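Local coordinates for protein SAS-6 (Leishmania major, PDB 4CKM) that probably assembles into the ninefold central ring of the cartwheel, the scaffold from which centrioles and basal bodies are built, at residues V45-K50 with R59-Y64; L80-D85 with L92-L97; A135-F140 with L158-F163; T154-E159 with H168-L173. One frame throughout, in Å; residues are numbered along the deposited sequence.

Contact 1 of 4, residues V45-K50 with R59-Y64; sequences VMVSTK and RPLGVY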
loop_
_atom_site.group_PDB
_atom_site.type_symbol
_atom_site.label_atom_id
_atom_site.label_comp_id
_atom_site.label_asym_id
_atom_site.label_seq_id
_atom_site.Cartn_x
_atom_site.Cartn_y
_atom_site.Cartn_z
ATOM N N VAL A 45 15.507 -4.994 15.865
ATOM C CA VAL A 45 14.527 -5.676 15.027
ATOM C C VAL A 45 15.229 -6.187 13.807
ATOM O O VAL A 45 16.209 -5.592 13.364
ATOM C CB VAL A 45 13.378 -4.754 14.564
ATOM C CG1 VAL A 45 12.432 -4.485 15.695
ATOM C CG2 VAL A 45 13.924 -3.437 14.027
ATOM N N MET A 46 14.720 -7.287 13.265
ATOM C CA MET A 46 15.224 -7.804 12.001
ATOM C C MET A 46 14.610 -6.991 10.860
ATOM O O MET A 46 13.396 -6.771 10.820
ATOM C CB MET A 46 14.853 -9.283 11.839
ATOM C CG MET A 46 15.509 -10.192 12.855
ATOM S SD MET A 46 17.284 -10.130 12.646
ATOM C CE MET A 46 17.793 -11.000 14.125
ATOM N N VAL A 47 15.448 -6.599 9.911
ATOM C CA VAL A 47 15.007 -5.831 8.765
ATOM C C VAL A 47 15.617 -6.407 7.511
ATOM O O VAL A 47 16.809 -6.668 7.463
ATOM C CB VAL A 47 15.406 -4.345 8.928
ATOM C CG1 VAL A 47 14.814 -3.483 7.811
ATOM C CG2 VAL A 47 14.945 -3.817 10.289
ATOM N N SER A 48 14.799 -6.591 6.480
ATOM C CA SER A 48 15.337 -6.829 5.136
ATOM C C SER A 48 15.788 -5.494 4.542
ATOM O O SER A 48 14.967 -4.615 4.286
ATOM C CB SER A 48 14.310 -7.512 4.223
ATOM O OG SER A 48 14.836 -7.644 2.909
ATOM N N THR A 49 17.095 -5.343 4.368
ATOM C CA THR A 49 17.698 -4.140 3.800
ATOM C C THR A 49 18.214 -4.377 2.391
ATOM O O THR A 49 18.785 -5.434 2.095
ATOM C CB THR A 49 18.925 -3.691 4.607
ATOM O OG1 THR A 49 19.851 -4.779 4.694
ATOM C CG2 THR A 49 18.535 -3.306 5.989
ATOM N N LYS A 50 18.052 -3.386 1.534
ATOM C CA LYS A 50 18.656 -3.438 0.216
ATOM C C LYS A 50 18.852 -2.065 -0.389
ATOM O O LYS A 50 18.077 -1.144 -0.103
ATOM C CB LYS A 50 17.841 -4.323 -0.716
ATOM C CG LYS A 50 16.559 -3.734 -1.217
ATOM C CD LYS A 50 15.849 -4.728 -2.107
ATOM C CE LYS A 50 14.494 -4.194 -2.538
ATOM N NZ LYS A 50 13.423 -5.222 -2.428
ATOM N N ARG A 59 18.884 -8.470 8.576
ATOM C CA ARG A 59 19.862 -8.171 9.593
ATOM C C ARG A 59 19.263 -7.389 10.756
ATOM O O ARG A 59 18.255 -6.720 10.606
ATOM C CB ARG A 59 21.016 -7.411 8.963
ATOM C CG ARG A 59 20.762 -5.938 8.765
ATOM C CD ARG A 59 21.545 -5.405 7.594
ATOM N NE ARG A 59 22.226 -4.161 7.898
ATOM C CZ ARG A 59 22.507 -3.205 7.011
ATOM N NH1 ARG A 59 22.122 -3.284 5.740
ATOM N NH2 ARG A 59 23.145 -2.126 7.419
ATOM N N PRO A 60 19.875 -7.486 11.935
ATOM C CA PRO A 60 19.293 -6.801 13.086
ATOM C C PRO A 60 19.630 -5.316 13.066
ATOM O O PRO A 60 20.781 -4.952 12.859
ATOM C CB PRO A 60 19.928 -7.515 14.285
ATOM C CG PRO A 60 21.214 -8.085 13.779
ATOM C CD PRO A 60 21.121 -8.204 12.273
ATOM N N LEU A 61 18.618 -4.468 13.231
ATOM C CA LEU A 61 18.838 -3.027 13.289
ATOM C C LEU A 61 18.305 -2.471 14.583
ATOM O O LEU A 61 17.325 -2.969 15.144
ATOM C CB LEU A 61 18.172 -2.308 12.101
ATOM C CG LEU A 61 18.734 -2.552 10.695
ATOM C CD1 LEU A 61 17.932 -1.808 9.625
ATOM C CD2 LEU A 61 20.209 -2.165 10.604
ATOM N N GLY A 62 18.961 -1.433 15.069
ATOM C CA GLY A 62 18.429 -0.686 16.206
ATOM C C GLY A 62 17.296 0.220 15.725
ATOM O O GLY A 62 17.398 0.890 14.690
ATOM N N VAL A 63 16.215 0.251 16.470
ATOM C CA VAL A 63 15.173 1.168 16.167
ATOM C C VAL A 63 14.841 1.960 17.410
ATOM O O VAL A 63 14.806 1.408 18.518
ATOM C CB VAL A 63 13.934 0.454 15.607
ATOM C CG1 VAL A 63 13.232 -0.353 16.675
ATOM C CG2 VAL A 63 12.973 1.470 15.025
ATOM N N TYR A 64 14.573 3.249 17.208
ATOM C CA TYR A 64 14.469 4.201 18.301
ATOM C C TYR A 64 13.377 5.216 17.982
ATOM O O TYR A 64 13.380 5.844 16.928
ATOM C CB TYR A 64 15.837 4.875 18.462
ATOM C CG TYR A 64 15.972 5.945 19.533
ATOM C CD1 TYR A 64 16.221 5.605 20.865
ATOM C CD2 TYR A 64 15.914 7.293 19.206
ATOM C CE1 TYR A 64 16.375 6.579 21.837
ATOM C CE2 TYR A 64 16.071 8.275 20.171
ATOM C CZ TYR A 64 16.298 7.911 21.477
ATOM O OH TYR A 64 16.444 8.880 22.420
#
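The beta hairpin of strands 39-50 and 57-70, the first two strands of the SAS-6 N-terminal head domain, joins V45, M46 and V47 to L61, P60 and R59. V45 and L61 exchange two backbone hydrogen bonds, and L61 N to V45 O (2.7 Å) is nearly straight at 173°. V47 and R59 form the next hydrogen-bonded pair. Between them P60 sits opposite M46 in a non-hydrogen-bonded pair, a place that suits proline because this pairing asks for no N-H. M46 bends at chi2 and brings SD to 4.1 Å from P60 CB on the exposed face.

The other face carries the branched residues. L61 extends CD1 against V47 CB at 3.6 Å, the two side chains crossing at about a right angle, and meets T49 CG2 tip to tip at 4.0 Å. V63 CG1 lies 4.1 Å from V45 CG2. The long chain of R59, bent at chi3, passes T49, with CD 3.4 Å from T49 OG1, and its NH2 makes a salt bridge to D85. T49 OG1 is also hydrogen-bonded to Q57 O. Hydrocarbon thus turns to the core, while the salt bridge to D85 would offset the charge that R59 carries beside it.

Contact 2 of 4, residues L80-D85 with L92-L97; sequences LVRLTD and LFELEL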
loop_
_atom_site.group_PDB
_atom_site.type_symbol
_atom_site.label_atom_id
_atom_site.label_comp_id
_atom_site.label_asym_id
_atom_site.label_seq_id
_atom_site.Cartn_x
_atom_site.Cartn_y
_atom_site.Cartn_z
ATOM N N LEU A 80 10.473 11.481 16.612
ATOM C CA LEU A 80 11.704 11.038 15.986
ATOM C C LEU A 80 11.690 9.502 15.896
ATOM O O LEU A 80 11.431 8.808 16.889
ATOM C CB LEU A 80 12.900 11.516 16.792
ATOM C CG LEU A 80 14.235 10.973 16.284
ATOM C CD1 LEU A 80 14.666 11.672 15.004
ATOM C CD2 LEU A 80 15.312 11.112 17.347
ATOM N N VAL A 81 11.978 9.003 14.698
ATOM C CA VAL A 81 12.127 7.583 14.414
ATOM C C VAL A 81 13.515 7.418 13.801
ATOM O O VAL A 81 13.794 7.938 12.707
ATOM C CB VAL A 81 11.075 7.081 13.391
ATOM C CG1 VAL A 81 11.298 5.619 13.020
ATOM C CG2 VAL A 81 9.675 7.237 13.941
ATOM N N ARG A 82 14.362 6.671 14.502
ATOM C CA ARG A 82 15.725 6.443 14.105
ATOM C C ARG A 82 16.017 4.944 13.896
ATOM O O ARG A 82 15.602 4.077 14.676
ATOM C CB ARG A 82 16.629 6.990 15.187
ATOM C CG ARG A 82 18.106 6.786 14.948
ATOM C CD ARG A 82 18.889 7.145 16.205
ATOM N NE ARG A 82 18.991 8.592 16.358
ATOM C CZ ARG A 82 18.998 9.247 17.518
ATOM N NH1 ARG A 82 18.893 8.605 18.680
ATOM N NH2 ARG A 82 19.100 10.571 17.503
ATOM N N LEU A 83 16.781 4.670 12.858
ATOM C CA LEU A 83 17.202 3.341 12.524
ATOM C C LEU A 83 18.724 3.326 12.519
ATOM O O LEU A 83 19.353 4.169 11.865
ATOM C CB LEU A 83 16.685 3.037 11.137
ATOM C CG LEU A 83 16.299 1.612 10.826
ATOM C CD1 LEU A 83 15.268 1.114 11.817
ATOM C CD2 LEU A 83 15.766 1.567 9.396
ATOM N N THR A 84 19.323 2.393 13.250
ATOM C CA THR A 84 20.787 2.273 13.244
ATOM C C THR A 84 21.263 0.855 13.017
ATOM O O THR A 84 20.499 -0.103 13.153
ATOM C CB THR A 84 21.397 2.756 14.566
ATOM O OG1 THR A 84 20.781 2.065 15.655
ATOM C CG2 THR A 84 21.180 4.233 14.738
ATOM N N ASP A 85 22.533 0.736 12.659
ATOM C CA ASP A 85 23.223 -0.556 12.627
ATOM C C ASP A 85 24.332 -0.611 13.709
ATOM O O ASP A 85 25.323 0.119 13.615
ATOM C CB ASP A 85 23.823 -0.809 11.252
ATOM C CG ASP A 85 24.248 -2.257 11.060
ATOM O OD1 ASP A 85 24.571 -2.949 12.044
ATOM O OD2 ASP A 85 24.248 -2.722 9.913
ATOM N N LEU A 92 22.838 5.432 9.845
ATOM C CA LEU A 92 22.014 6.170 10.790
ATOM C C LEU A 92 21.013 6.946 9.976
ATOM O O LEU A 92 21.407 7.842 9.246
ATOM C CB LEU A 92 22.872 7.130 11.604
ATOM C CG LEU A 92 22.150 8.220 12.406
ATOM C CD1 LEU A 92 21.156 7.609 13.380
ATOM C CD2 LEU A 92 23.151 9.101 13.151
ATOM N N PHE A 93 19.735 6.568 10.055
ATOM C CA PHE A 93 18.693 7.239 9.288
ATOM C C PHE A 93 17.569 7.673 10.230
ATOM O O PHE A 93 17.211 6.938 11.152
ATOM C CB PHE A 93 18.107 6.335 8.206
ATOM C CG PHE A 93 19.082 5.915 7.147
ATOM C CD1 PHE A 93 20.072 4.971 7.423
ATOM C CD2 PHE A 93 18.965 6.401 5.855
ATOM C CE1 PHE A 93 20.953 4.568 6.439
ATOM C CE2 PHE A 93 19.837 5.998 4.857
ATOM C CZ PHE A 93 20.831 5.076 5.143
ATOM N N GLU A 94 17.001 8.849 9.964
ATOM C CA GLU A 94 15.991 9.446 10.833
ATOM C C GLU A 94 14.851 10.083 10.061
ATOM O O GLU A 94 15.038 10.664 8.997
ATOM C CB GLU A 94 16.603 10.529 11.696
ATOM C CG GLU A 94 17.645 10.032 12.673
ATOM C CD GLU A 94 18.171 11.133 13.578
ATOM O OE1 GLU A 94 18.055 12.321 13.194
ATOM O OE2 GLU A 94 18.686 10.805 14.673
ATOM N N LEU A 95 13.661 9.913 10.610
ATOM C CA LEU A 95 12.513 10.688 10.248
ATOM C C LEU A 95 12.202 11.540 11.450
ATOM O O LEU A 95 12.085 11.040 12.571
ATOM C CB LEU A 95 11.307 9.805 9.982
ATOM C CG LEU A 95 9.989 10.589 9.916
ATOM C CD1 LEU A 95 9.973 11.457 8.669
ATOM C CD2 LEU A 95 8.777 9.683 9.929
ATOM N N GLU A 96 12.023 12.823 11.210
ATOM C CA GLU A 96 11.601 13.712 12.266
ATOM C C GLU A 96 10.300 14.323 11.827
ATOM O O GLU A 96 10.245 15.036 10.838
ATOM C CB GLU A 96 12.639 14.771 12.495
ATOM C CG GLU A 96 12.431 15.522 13.786
ATOM C CD GLU A 96 13.419 16.655 13.910
ATOM O OE1 GLU A 96 14.643 16.367 13.879
ATOM O OE2 GLU A 96 12.961 17.818 13.985
ATOM N N LEU A 97 9.239 14.020 12.548
ATOM C CA LEU A 97 7.929 14.445 12.125
ATOM C C LEU A 97 7.389 15.551 13.040
ATOM O O LEU A 97 7.202 15.359 14.241
ATOM C CB LEU A 97 7.024 13.232 12.098
ATOM C CG LEU A 97 5.591 13.474 11.641
ATOM C CD1 LEU A 97 5.489 14.126 10.258
ATOM C CD2 LEU A 97 4.874 12.136 11.689
#
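L80-D85 and L92-L97 run almost exactly antiparallel, with axes 4.7 Å apart at closest approach and 172° between their directions. V81 and L95 form one hydrogen-bonded pair and L83 and F93 another, each joined by two backbone bonds; V81 N to L95 O is 2.9 Å. L80 with E96, R82 with E94 and T84 with L92 are the non-hydrogen-bonded pairs, whose side chains share one face.

On that face R82 and E94 lie side by side, pointing the same way. R82 grips E94 side-on, but both nitrogens go to a single oxygen: NE reaches OE2 at 2.8 Å, on its anti lone pair, and NH2 reaches OE2 at 2.9 Å nearly along the C-O axis. The guanidinium and carboxylate planes are 29° apart, so the salt bridge is nearly flat. L80 braces it: CD2 sits over one guanidinium face, toward the rim, and CD1 is 3.8 Å from E94 CD. L92 CG stands anti to the backbone N (chi1 166°), and from there CD1 lies 3.5 Å from R82 CG and 3.6 Å from T84 CG2. Leucine and the aliphatic part of arginine thus cover each other, while the two charges would largely offset each other on this partly exposed face.

V81, L83, L95 and F93 occupy the other face. Here F93 meets F91 and F140 edge-to-face, and L83, F93 and L95 pack on L173. The hairpin lies between strand 57-70, beside 80-85, and strand 165-175, beside 92-97.

Contact 3 of 4, residues A135-F140 with L158-F163; sequences AYELSF and LETTDF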
loop_
_atom_site.group_PDB
_atom_site.type_symbol
_atom_site.label_atom_id
_atom_site.label_comp_id
_atom_site.label_asym_id
_atom_site.label_seq_id
_atom_site.Cartn_x
_atom_site.Cartn_y
_atom_site.Cartn_z
ATOM N N ALA A 135 2.730 -10.820 13.135
ATOM C CA ALA A 135 2.554 -11.250 11.761
ATOM C C ALA A 135 3.191 -10.306 10.710
ATOM O O ALA A 135 2.992 -10.504 9.510
ATOM C CB ALA A 135 1.059 -11.352 11.495
ATOM N N TYR A 136 3.921 -9.282 11.149
ATOM C CA TYR A 136 4.396 -8.245 10.275
ATOM C C TYR A 136 5.883 -8.344 10.131
ATOM O O TYR A 136 6.541 -8.874 10.992
ATOM C CB TYR A 136 4.040 -6.849 10.830
ATOM C CG TYR A 136 2.549 -6.512 10.880
ATOM C CD1 TYR A 136 1.594 -7.308 10.255
ATOM C CD2 TYR A 136 2.100 -5.367 11.535
ATOM C CE1 TYR A 136 0.245 -6.985 10.301
ATOM C CE2 TYR A 136 0.756 -5.040 11.586
ATOM C CZ TYR A 136 -0.165 -5.851 10.964
ATOM O OH TYR A 136 -1.502 -5.532 11.005
ATOM N N GLU A 137 6.396 -7.776 9.050
ATOM C CA GLU A 137 7.834 -7.737 8.762
ATOM C C GLU A 137 8.269 -6.316 8.464
ATOM O O GLU A 137 7.440 -5.481 8.142
ATOM C CB GLU A 137 8.151 -8.534 7.494
ATOM C CG GLU A 137 7.972 -10.025 7.608
ATOM C CD GLU A 137 8.193 -10.744 6.271
ATOM O OE1 GLU A 137 8.230 -10.098 5.192
ATOM O OE2 GLU A 137 8.312 -11.976 6.301
ATOM N N LEU A 138 9.574 -6.081 8.498
ATOM C CA LEU A 138 10.146 -4.790 8.130
ATOM C C LEU A 138 11.112 -4.893 6.955
ATOM O O LEU A 138 11.933 -5.832 6.858
ATOM C CB LEU A 138 10.909 -4.186 9.298
ATOM C CG LEU A 138 10.079 -3.885 10.541
ATOM C CD1 LEU A 138 10.992 -3.520 11.705
ATOM C CD2 LEU A 138 9.099 -2.759 10.247
ATOM N N SER A 139 11.029 -3.890 6.094
ATOM C CA SER A 139 11.894 -3.748 4.945
ATOM C C SER A 139 12.439 -2.331 4.963
ATOM O O SER A 139 11.735 -1.413 5.381
ATOM C CB SER A 139 11.098 -3.976 3.678
ATOM O OG SER A 139 11.940 -3.772 2.566
ATOM N N PHE A 140 13.694 -2.157 4.572
ATOM C CA PHE A 140 14.283 -0.831 4.444
ATOM C C PHE A 140 15.030 -0.746 3.133
ATOM O O PHE A 140 16.041 -1.406 2.952
ATOM C CB PHE A 140 15.205 -0.511 5.599
ATOM C CG PHE A 140 15.617 0.935 5.672
ATOM C CD1 PHE A 140 14.670 1.936 5.883
ATOM C CD2 PHE A 140 16.934 1.295 5.550
ATOM C CE1 PHE A 140 15.037 3.265 5.978
ATOM C CE2 PHE A 140 17.310 2.633 5.622
ATOM C CZ PHE A 140 16.359 3.616 5.837
ATOM N N LEU A 158 5.270 -4.538 6.586
ATOM C CA LEU A 158 4.630 -5.441 5.636
ATOM C C LEU A 158 3.925 -6.583 6.339
ATOM O O LEU A 158 4.348 -7.047 7.402
ATOM C CB LEU A 158 5.689 -6.032 4.697
ATOM C CG LEU A 158 6.534 -4.985 3.967
ATOM C CD1 LEU A 158 7.637 -5.669 3.166
ATOM C CD2 LEU A 158 5.641 -4.101 3.079
ATOM N N GLU A 159 2.840 -7.031 5.735
ATOM C CA GLU A 159 2.108 -8.204 6.195
ATOM C C GLU A 159 1.927 -9.104 5.002
ATOM O O GLU A 159 1.437 -8.662 3.967
ATOM C CB GLU A 159 0.727 -7.809 6.706
ATOM C CG GLU A 159 -0.139 -8.993 7.123
ATOM C CD GLU A 159 -1.606 -8.638 7.349
ATOM O OE1 GLU A 159 -2.030 -7.506 7.046
ATOM O OE2 GLU A 159 -2.355 -9.511 7.822
ATOM N N THR A 160 2.317 -10.355 5.133
ATOM C CA THR A 160 2.117 -11.308 4.061
ATOM C C THR A 160 0.834 -12.080 4.331
ATOM O O THR A 160 0.709 -12.704 5.349
ATOM C CB THR A 160 3.336 -12.231 3.899
ATOM O OG1 THR A 160 4.425 -11.471 3.334
ATOM C CG2 THR A 160 3.030 -13.349 2.923
ATOM N N THR A 161 -0.138 -11.973 3.437
ATOM C CA THR A 161 -1.381 -12.716 3.547
ATOM C C THR A 161 -1.222 -13.955 2.693
ATOM O O THR A 161 -0.136 -14.202 2.168
ATOM C CB THR A 161 -2.569 -11.887 3.048
ATOM O OG1 THR A 161 -2.421 -11.625 1.652
ATOM C CG2 THR A 161 -2.647 -10.550 3.805
ATOM N N ASP A 162 -2.298 -14.724 2.545
ATOM C CA ASP A 162 -2.279 -15.895 1.678
ATOM C C ASP A 162 -2.172 -15.467 0.221
ATOM O O ASP A 162 -1.859 -16.269 -0.635
ATOM C CB ASP A 162 -3.567 -16.723 1.846
ATOM C CG ASP A 162 -3.592 -17.546 3.136
ATOM O OD1 ASP A 162 -2.519 -17.985 3.613
ATOM O OD2 ASP A 162 -4.701 -17.769 3.667
ATOM N N PHE A 163 -2.463 -14.211 -0.072
ATOM C CA PHE A 163 -2.563 -13.794 -1.446
ATOM C C PHE A 163 -1.432 -12.878 -1.899
ATOM O O PHE A 163 -1.053 -12.886 -3.080
ATOM C CB PHE A 163 -3.940 -13.174 -1.640
ATOM C CG PHE A 163 -5.069 -14.106 -1.224
ATOM C CD1 PHE A 163 -5.441 -15.186 -2.043
ATOM C CD2 PHE A 163 -5.744 -13.922 -0.006
ATOM C CE1 PHE A 163 -6.461 -16.043 -1.666
ATOM C CE2 PHE A 163 -6.769 -14.778 0.375
ATOM C CZ PHE A 163 -7.125 -15.840 -0.454
#
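Y136 and E137 meet E159 and L158 at the end of the beta hairpin of strands 136-142 and 152-160, next to the loop through which two SAS-6 head domains pair. E137 and L158 are a hydrogen-bonded antiparallel pair: E137 N reaches L158 O at 2.7 Å, and L158 N reaches E137 O at 2.8 Å with a nearly straight bond of 174°. The short strand axes stand at 131° to each other, a strongly twisted antiparallel pair.

The Y136 ring carries the contact on one side. Its CD1 and CE1 atoms both lie 3.7 Å from E159 CB, which comes at the ring obliquely; ring and carboxylate planes are 54° apart. E159 OE1 accepts a hydrogen bond from H168 NE2. The ring also packs on M125 and I129 of helix 117-130. On the opposite face L158 CD1 touches S139 CB at 3.9 Å, where the small serine accommodates the leucine branch.

Past T160 the chain leaves the sheet and carries F163 to the second subunit, where its ring stacks on Y121 of that chain, consistent with the head-to-head interface of SAS-6 proteins, where a hydrophobic residue of one head domain packs into its partner. An ST turn shapes the approach: T161 OG1 accepts from F163 N at 3.1 Å.

Contact 4 of 4, residues T154-E159 with H168-L173; sequences TLRVLE and HISLVL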
loop_
_atom_site.group_PDB
_atom_site.type_symbol
_atom_site.label_atom_id
_atom_site.label_comp_id
_atom_site.label_asym_id
_atom_site.label_seq_id
_atom_site.Cartn_x
_atom_site.Cartn_y
_atom_site.Cartn_z
ATOM N N THR A 154 13.483 4.021 2.591
ATOM C CA THR A 154 12.094 3.848 2.930
ATOM C C THR A 154 11.902 2.599 3.779
ATOM O O THR A 154 12.184 1.473 3.339
ATOM C CB THR A 154 11.257 3.743 1.654
ATOM O OG1 THR A 154 11.451 4.933 0.888
ATOM C CG2 THR A 154 9.774 3.577 1.968
ATOM N N LEU A 155 11.435 2.824 4.997
ATOM C CA LEU A 155 11.056 1.772 5.927
ATOM C C LEU A 155 9.620 1.374 5.691
ATOM O O LEU A 155 8.729 2.218 5.795
ATOM C CB LEU A 155 11.175 2.270 7.368
ATOM C CG LEU A 155 10.806 1.214 8.437
ATOM C CD1 LEU A 155 11.833 0.098 8.458
ATOM C CD2 LEU A 155 10.732 1.828 9.817
ATOM N N ARG A 156 9.393 0.094 5.401
ATOM C CA ARG A 156 8.063 -0.423 5.176
ATOM C C ARG A 156 7.679 -1.473 6.234
ATOM O O ARG A 156 8.486 -2.323 6.613
ATOM C CB ARG A 156 7.994 -1.052 3.793
ATOM C CG ARG A 156 8.265 -0.106 2.637
ATOM C CD ARG A 156 8.427 -0.847 1.306
ATOM N NE ARG A 156 7.137 -1.221 0.730
ATOM C CZ ARG A 156 6.884 -2.346 0.031
ATOM N NH1 ARG A 156 7.836 -3.249 -0.207
ATOM N NH2 ARG A 156 5.649 -2.591 -0.424
ATOM N N VAL A 157 6.439 -1.411 6.706
ATOM C CA VAL A 157 5.874 -2.427 7.571
ATOM C C VAL A 157 4.948 -3.253 6.710
ATOM O O VAL A 157 3.977 -2.730 6.166
ATOM C CB VAL A 157 5.072 -1.823 8.735
ATOM C CG1 VAL A 157 4.460 -2.918 9.582
ATOM C CG2 VAL A 157 5.955 -0.946 9.610
ATOM N N LEU A 158 5.270 -4.538 6.586
ATOM C CA LEU A 158 4.630 -5.441 5.636
ATOM C C LEU A 158 3.925 -6.583 6.339
ATOM O O LEU A 158 4.348 -7.047 7.402
ATOM C CB LEU A 158 5.689 -6.032 4.697
ATOM C CG LEU A 158 6.534 -4.985 3.967
ATOM C CD1 LEU A 158 7.637 -5.669 3.166
ATOM C CD2 LEU A 158 5.641 -4.101 3.079
ATOM N N GLU A 159 2.840 -7.031 5.735
ATOM C CA GLU A 159 2.108 -8.204 6.195
ATOM C C GLU A 159 1.927 -9.104 5.002
ATOM O O GLU A 159 1.437 -8.662 3.967
ATOM C CB GLU A 159 0.727 -7.809 6.706
ATOM C CG GLU A 159 -0.139 -8.993 7.123
ATOM C CD GLU A 159 -1.606 -8.638 7.349
ATOM O OE1 GLU A 159 -2.030 -7.506 7.046
ATOM O OE2 GLU A 159 -2.355 -9.511 7.822
ATOM N N HIS A 168 1.455 -1.879 5.136
ATOM C CA HIS A 168 0.677 -1.150 6.122
ATOM C C HIS A 168 1.101 0.289 6.175
ATOM O O HIS A 168 0.260 1.152 6.188
ATOM C CB HIS A 168 0.775 -1.790 7.514
ATOM C CG HIS A 168 -0.147 -2.949 7.675
ATOM N ND1 HIS A 168 -1.289 -2.889 8.435
ATOM C CD2 HIS A 168 -0.145 -4.171 7.090
ATOM C CE1 HIS A 168 -1.938 -4.034 8.344
ATOM N NE2 HIS A 168 -1.266 -4.830 7.531
ATOM N N ILE A 169 2.401 0.558 6.185
ATOM C CA ILE A 169 2.869 1.946 6.170
ATOM C C ILE A 169 4.273 1.999 5.624
ATOM O O ILE A 169 4.994 1.003 5.670
ATOM C CB ILE A 169 2.759 2.567 7.576
ATOM C CG1 ILE A 169 3.020 4.079 7.556
ATOM C CG2 ILE A 169 3.680 1.888 8.578
ATOM C CD1 ILE A 169 2.757 4.701 8.915
ATOM N N SER A 170 4.604 3.128 5.010
ATOM C CA SER A 170 5.955 3.459 4.543
ATOM C C SER A 170 6.344 4.786 5.139
ATOM O O SER A 170 5.492 5.670 5.236
ATOM C CB SER A 170 5.990 3.667 3.047
ATOM O OG SER A 170 5.290 2.654 2.414
ATOM N N LEU A 171 7.616 4.931 5.484
ATOM C CA LEU A 171 8.151 6.145 6.057
ATOM C C LEU A 171 9.494 6.369 5.424
ATOM O O LEU A 171 10.272 5.411 5.247
ATOM C CB LEU A 171 8.374 5.994 7.550
ATOM C CG LEU A 171 7.141 5.675 8.374
ATOM C CD1 LEU A 171 7.560 5.387 9.807
ATOM C CD2 LEU A 171 6.128 6.817 8.326
ATOM N N VAL A 172 9.762 7.623 5.074
ATOM C CA VAL A 172 11.028 8.001 4.493
ATOM C C VAL A 172 11.903 8.482 5.608
ATOM O O VAL A 172 11.488 9.318 6.406
ATOM C CB VAL A 172 10.877 9.117 3.438
ATOM C CG1 VAL A 172 12.250 9.571 2.936
ATOM C CG2 VAL A 172 10.053 8.597 2.277
ATOM N N LEU A 173 13.098 7.913 5.689
ATOM C CA LEU A 173 14.067 8.275 6.712
ATOM C C LEU A 173 15.322 8.753 6.004
ATOM O O LEU A 173 15.752 8.129 5.042
ATOM C CB LEU A 173 14.403 7.076 7.590
ATOM C CG LEU A 173 13.444 6.674 8.702
ATOM C CD1 LEU A 173 12.036 6.470 8.192
ATOM C CD2 LEU A 173 13.936 5.387 9.341
#
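V157, R156, L155 and T154 pair with I169, S170, L171 and V172 in the beta hairpin of strands 152-160 and 165-175, which lies inside the sheet of the SAS-6 head domain and touches the second subunit at one end. L155 and L171 exchange two backbone bonds. At the other end V157 N bonds to I169 O (3.0 Å), but V157 O accepts its hydrogen bond from H168 N (2.9 Å), not from I169 N. H168 and I169 thus both lie opposite V157, and with H168 psi at -45° this fits a classic beta bulge.

On the buried face V157 CG2 meets I169 CG2 at 3.8 Å, beta-branched residues that fill the space under helix 117-130; M125 of that helix touches both. The more polar face holds T154, whose CG2 lies 3.9 Å from S170 CB, and R156. The R156 guanidinium has L158 CD2 over its centre at 3.7 Å, makes a salt bridge through NE to E167, and through NH1 another to E110 of the second subunit.

H168 also faces that subunit, its carbonyl accepting from K164 there. Its ring lies near Y136 and turns NE2 toward E159, whose carboxylate would probably favour a proton on NE2 and might stabilise a doubly protonated ring. The bond from NE2 to E159 OE1 is 2.8 Å long and 173° at the hydrogen, with OE1 almost in the ring plane and NE2 31° out of the carboxylate plane.

Overall arrangement
All four contacts are antiparallel pairings within the one mixed sheet of the head domain. Contacts 1 and 2, centres 12 Å apart, are joined by neighbouring strands 57-70 and 76-85, where R59 NH2 meets D85 OD2 at 2.8 Å in a salt bridge. Strand 165-175 links contact 4 to contact 2, and contact 3 shares L158 and E159 with contact 4. The first strand also pairs with 136-142, as S48 O lies 2.8 Å from F140 N, bringing contact 3 back to contact 1. Contacts 2 and 3 have centres about 21 Å apart, yet F140 touches L83 and F93 in the interior. Contacts 3 and 4 alone touch the second subunit.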